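Local coordinates for fumarate reductase iron-sulfur subunit (Mycolicibacterium smegmatis, PDB 7D6V), which relays electrons through its three iron-sulfur clusters from the flavoprotein subunit towards the membrane anchor of a mycobacterial succinate dehydrogenase, at the interface of chains B and A and the interface of chains A and C. Residues are numbered along the deposited sequence; one frame, centred on the assembly and turned at random. Chains: chain A, Fumarate reductase iron-sulfur subunit; chain B, Succinate dehydrogenase subunit A; chain C, Succinate dehydrogenase (Membrane anchor subunit).

Chain A, the electron-relay subunit, meets a different partner at each of two separate patches. Contact 1 joins it to the flavoprotein, contact 2 to the membrane anchor; the centres of their C-alpha atoms lie about 42 Å apart. They share no residue, but both use chain A: contact 1 takes the stretch running into helix 133-142, and contact 2 takes helix 156-159, the loop after it and the 3-10 helix 162-164. Between the two stretches in sequence come cysteines of the 4Fe-4S pocket. Contact 1 is led by backbone groups and an arginine, contact 2 by histidines, a glutamate and a tyrosine.

Contact 1: the interface of chains B and A. Residues chain B 108, 110-111, 114; chain A 129-132, 136.
B:Arg110 and B:Gly114 of the flavoprotein meet A:Met131 of the iron-sulfur subunit, the two subunits pairing as in the succinate dehydrogenase/fumarate reductase family. This edge of the subunit interface illustrates how the backbone of a loop residue can be engaged by an arginine side chain and a glycine carbonyl.

The polar part is a small network around the peptide groups of A:Met131. Its amide N gives a hydrogen bond to the carbonyl O of B:Gly114 (3.1 Å), arriving in the carbonyl plane on a lone pair. Its own carbonyl O accepts from B:Arg110 NE, the inner guanidinium nitrogen, at 3.0 Å, with the donor above the carbonyl plane. The arginine reaches this place by a folded route, bent at both chi2 (-59°) and chi3 (-61°), which turns the guanidinium back along the A:Met131 backbone. The terminal NH2 donates to B:Gly114 O (2.7 Å), from 41° out of that carbonyl's plane, so the glycine oxygen is gripped by two donors, one from each chain. The bond within chain B thereby helps to position the group that bonds across. At the guanidinium edge, in its plane, lies the carbonyl O of A:Tyr129, which in turn accepts a hydrogen bond from A:Arg130 NH1.

Apolar contacts involve the guanidinium and the aliphatic stem of the same arginine. A:Met131 keeps its chain straight to SD and bends there, laying its CE methyl over one guanidinium face, offset toward the rim, with CE 3.9 Å from B:Arg110 CZ. Nearer the backbone, B:Arg110 CG packs against the CG2 methyl of A:Val136 (4.0 Å), in helix 133-142.

As for charge, B:Arg110 NH2 and A:Arg130 NH1 are 5.5 Å apart without touching; mild repulsion is likely, and the carbonyls of B:Gly114 and A:Tyr129 may offset it.

Contact 2: the interface of chains A and C. Residues chain A 156-157, 160-161, 163-164; chain C 136, 138-141.
C:Tyr141 of the membrane anchor lies against A:His161, A:Val157 and A:His156 of the iron-sulfur subunit, an aromatic side chain that reads a different neighbour at each step. Its CG is anti to the backbone N (chi1 171°), which sends the phenol away from its own backbone and across chain A. CB sits over the face of the A:His161 ring, 3.6 Å from its centroid, in a CH-pi contact displaced toward the rim. Past CG, the ring divides its contacts. CD2 has A:Asn164 ND2 at the ring edge, 3.7 Å away; CE2 touches the CG2 methyl of A:Val157 at 3.6 Å. On the other branch, CE1 meets CE1 of A:His156 at 3.5 Å, the imidazole presenting its edge to the phenol face with the planes 65° apart. CZ and the hydroxyl OH continue along the same histidine.

Polar bonds fix the neighbours. A:Asn164 ND2 donates to the backbone O of C:Tyr141 (3.2 Å), the oxygen lying in the amide plane. A:His156 ND1 donates to C:Glu136 OE2 (3.2 Å), in its own ring plane but from 72° above the carboxylate plane. The A:His161 ring turns ND1 to the carbonyl O of C:Ala139 in a weak hydrogen bond, while its other nitrogen faces the C:Glu136 carboxylate too closely for the model to be trusted.

The patch joins helix 156-159, the short loop carrying A:Asp160 and A:His161, and the 3-10 helix 162-164 of chain A, close to the 3Fe-4S pocket that A:Val157 helps line, to the anchor loop between helices 115-124 and 147-150, where C:Tyr141 also borders a bound phospholipid.

Contact 1: the interface of chains B and A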
# COMPACT_ATOMS: atom_id res chain seq x y z
N PHE B 108 5.87 13.16 -6.65
CA PHE B 108 6.12 13.61 -5.29
C PHE B 108 5.24 14.81 -4.96
O PHE B 108 4.51 15.33 -5.80
CB PHE B 108 7.59 13.99 -5.11
CG PHE B 108 8.54 12.83 -5.25
CD1 PHE B 108 8.87 12.06 -4.15
CD2 PHE B 108 9.10 12.53 -6.47
CE1 PHE B 108 9.75 11.01 -4.27
CE2 PHE B 108 9.98 11.47 -6.60
CZ PHE B 108 10.30 10.71 -5.50
N ARG B 110 4.83 18.77 -4.21
CA ARG B 110 5.41 19.87 -4.96
C ARG B 110 5.58 21.10 -4.09
O ARG B 110 4.88 21.28 -3.09
CB ARG B 110 4.56 20.21 -6.18
CG ARG B 110 3.98 19.02 -6.91
CD ARG B 110 5.06 18.08 -7.42
NE ARG B 110 5.96 18.72 -8.36
CZ ARG B 110 7.04 18.13 -8.87
NH1 ARG B 110 7.34 16.89 -8.53
NH2 ARG B 110 7.81 18.78 -9.73
N THR B 111 6.52 21.95 -4.48
CA THR B 111 6.69 23.26 -3.88
C THR B 111 5.90 24.30 -4.67
O THR B 111 5.20 23.99 -5.63
CB THR B 111 8.17 23.64 -3.81
OG1 THR B 111 8.67 23.88 -5.13
CG2 THR B 111 8.97 22.53 -3.17
N GLY B 114 6.93 24.52 -8.25
CA GLY B 114 6.71 23.33 -9.04
C GLY B 114 7.82 22.31 -8.98
O GLY B 114 7.89 21.45 -9.87
N TYR A 129 11.59 19.00 -14.75
CA TYR A 129 10.15 18.80 -14.62
C TYR A 129 9.56 19.84 -13.67
O TYR A 129 10.16 20.17 -12.64
CB TYR A 129 9.85 17.40 -14.10
CG TYR A 129 9.96 16.29 -15.12
CD1 TYR A 129 11.05 16.23 -15.99
CD2 TYR A 129 9.00 15.31 -15.21
CE1 TYR A 129 11.15 15.22 -16.92
CE2 TYR A 129 9.09 14.29 -16.14
CZ TYR A 129 10.18 14.25 -16.99
OH TYR A 129 10.28 13.24 -17.91
N ARG A 130 8.39 20.37 -14.02
CA ARG A 130 7.68 21.33 -13.19
C ARG A 130 6.22 20.95 -13.13
O ARG A 130 5.55 20.90 -14.17
CB ARG A 130 7.84 22.76 -13.72
CG ARG A 130 9.26 23.28 -13.73
CD ARG A 130 9.78 23.52 -12.32
NE ARG A 130 11.20 23.86 -12.35
CZ ARG A 130 12.18 23.00 -12.13
NH1 ARG A 130 11.91 21.74 -11.85
NH2 ARG A 130 13.44 23.41 -12.18
N MET A 131 5.71 20.69 -11.93
CA MET A 131 4.30 20.38 -11.73
C MET A 131 3.81 21.08 -10.47
O MET A 131 4.51 21.10 -9.45
CB MET A 131 4.07 18.87 -11.61
CG MET A 131 4.52 18.06 -12.81
SD MET A 131 4.28 16.29 -12.60
CE MET A 131 5.80 15.84 -11.79
N GLN A 132 2.62 21.65 -10.55
CA GLN A 132 1.98 22.24 -9.38
C GLN A 132 1.20 21.17 -8.62
O GLN A 132 0.79 20.15 -9.18
CB GLN A 132 1.06 23.39 -9.80
CG GLN A 132 1.77 24.51 -10.53
CD GLN A 132 2.75 25.26 -9.65
OE1 GLN A 132 2.50 25.47 -8.46
NE2 GLN A 132 3.87 25.68 -10.22
N VAL A 136 -1.42 17.65 -9.58
CA VAL A 136 -1.03 16.27 -9.31
C VAL A 136 -1.86 15.61 -8.22
O VAL A 136 -1.67 14.41 -7.97
CB VAL A 136 0.47 16.17 -8.94
CG1 VAL A 136 1.32 16.92 -9.95
CG2 VAL A 136 0.71 16.70 -7.54

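Contact 2: the interface of chains A and C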
# COMPACT_ATOMS: atom_id res chain seq x y z
N HIS A 156 -18.20 -7.75 -10.06
CA HIS A 156 -19.03 -8.82 -10.58
C HIS A 156 -18.82 -9.05 -12.07
O HIS A 156 -19.24 -10.10 -12.58
CB HIS A 156 -20.51 -8.51 -10.33
CG HIS A 156 -21.03 -7.36 -11.14
ND1 HIS A 156 -22.01 -7.52 -12.10
CD2 HIS A 156 -20.71 -6.05 -11.13
CE1 HIS A 156 -22.26 -6.35 -12.65
NE2 HIS A 156 -21.49 -5.44 -12.08
N VAL A 157 -18.20 -8.11 -12.78
CA VAL A 157 -17.98 -8.29 -14.21
C VAL A 157 -17.13 -9.52 -14.47
O VAL A 157 -17.43 -10.33 -15.36
CB VAL A 157 -17.35 -7.02 -14.82
CG1 VAL A 157 -17.13 -7.19 -16.31
CG2 VAL A 157 -18.21 -5.81 -14.54
N ASP A 160 -18.28 -12.99 -11.55
CA ASP A 160 -19.40 -13.85 -11.89
C ASP A 160 -19.40 -14.29 -13.35
O ASP A 160 -20.29 -15.05 -13.75
CB ASP A 160 -20.72 -13.14 -11.57
CG ASP A 160 -20.91 -12.94 -10.08
OD1 ASP A 160 -21.01 -11.78 -9.64
OD2 ASP A 160 -20.93 -13.94 -9.34
N HIS A 161 -18.42 -13.87 -14.15
CA HIS A 161 -18.39 -14.18 -15.57
C HIS A 161 -16.94 -14.40 -15.99
O HIS A 161 -16.16 -13.44 -16.05
CB HIS A 161 -19.04 -13.07 -16.39
CG HIS A 161 -20.44 -12.76 -15.98
ND1 HIS A 161 -21.51 -13.54 -16.36
CD2 HIS A 161 -20.94 -11.79 -15.18
CE1 HIS A 161 -22.62 -13.04 -15.83
NE2 HIS A 161 -22.29 -11.98 -15.11
N GLU A 163 -15.96 -15.42 -18.93
CA GLU A 163 -15.77 -15.02 -20.31
C GLU A 163 -15.42 -13.55 -20.45
O GLU A 163 -14.90 -13.15 -21.50
CB GLU A 163 -17.02 -15.34 -21.13
CG GLU A 163 -18.21 -14.44 -20.82
CD GLU A 163 -19.06 -14.95 -19.68
OE1 GLU A 163 -20.01 -14.24 -19.28
OE2 GLU A 163 -18.79 -16.06 -19.19
N ASN A 164 -15.69 -12.74 -19.43
CA ASN A 164 -15.41 -11.31 -19.47
C ASN A 164 -14.00 -10.97 -19.03
O ASN A 164 -13.63 -9.79 -19.02
CB ASN A 164 -16.42 -10.56 -18.59
CG ASN A 164 -17.77 -10.44 -19.24
OD1 ASN A 164 -17.92 -10.61 -20.45
ND2 ASN A 164 -18.78 -10.14 -18.44
N GLU C 136 -24.24 -13.70 -9.09
CA GLU C 136 -25.32 -13.20 -9.93
C GLU C 136 -26.34 -14.29 -10.26
O GLU C 136 -25.99 -15.46 -10.43
CB GLU C 136 -24.76 -12.66 -11.25
CG GLU C 136 -24.32 -11.25 -11.17
CD GLU C 136 -23.75 -10.73 -12.46
OE1 GLU C 136 -22.84 -11.37 -13.02
OE2 GLU C 136 -24.20 -9.66 -12.92
N HIS C 138 -27.54 -14.08 -13.17
CA HIS C 138 -27.40 -13.93 -14.61
C HIS C 138 -26.21 -14.75 -15.10
O HIS C 138 -25.18 -14.83 -14.43
CB HIS C 138 -27.20 -12.47 -15.01
CG HIS C 138 -28.32 -11.56 -14.59
ND1 HIS C 138 -29.53 -11.52 -15.24
CD2 HIS C 138 -28.40 -10.65 -13.59
CE1 HIS C 138 -30.31 -10.63 -14.66
NE2 HIS C 138 -29.65 -10.09 -13.65
N ALA C 139 -26.36 -15.35 -16.28
CA ALA C 139 -25.28 -16.13 -16.87
C ALA C 139 -24.41 -15.31 -17.82
O ALA C 139 -23.19 -15.49 -17.86
CB ALA C 139 -25.85 -17.34 -17.60
N LYS C 140 -25.03 -14.40 -18.58
CA LYS C 140 -24.32 -13.49 -19.46
C LYS C 140 -24.42 -12.07 -18.92
O LYS C 140 -25.35 -11.73 -18.20
CB LYS C 140 -24.87 -13.56 -20.88
CG LYS C 140 -24.74 -14.92 -21.54
CD LYS C 140 -23.28 -15.25 -21.78
CE LYS C 140 -23.12 -16.57 -22.50
NZ LYS C 140 -21.68 -16.91 -22.69
N TYR C 141 -23.43 -11.25 -19.28
CA TYR C 141 -23.41 -9.86 -18.82
C TYR C 141 -22.61 -9.03 -19.81
O TYR C 141 -21.44 -9.33 -20.06
CB TYR C 141 -22.80 -9.76 -17.43
CG TYR C 141 -22.52 -8.35 -16.97
CD1 TYR C 141 -23.53 -7.57 -16.43
CD2 TYR C 141 -21.25 -7.81 -17.06
CE1 TYR C 141 -23.28 -6.28 -16.01
CE2 TYR C 141 -20.99 -6.53 -16.65
CZ TYR C 141 -22.00 -5.77 -16.12
OH TYR C 141 -21.74 -4.49 -15.71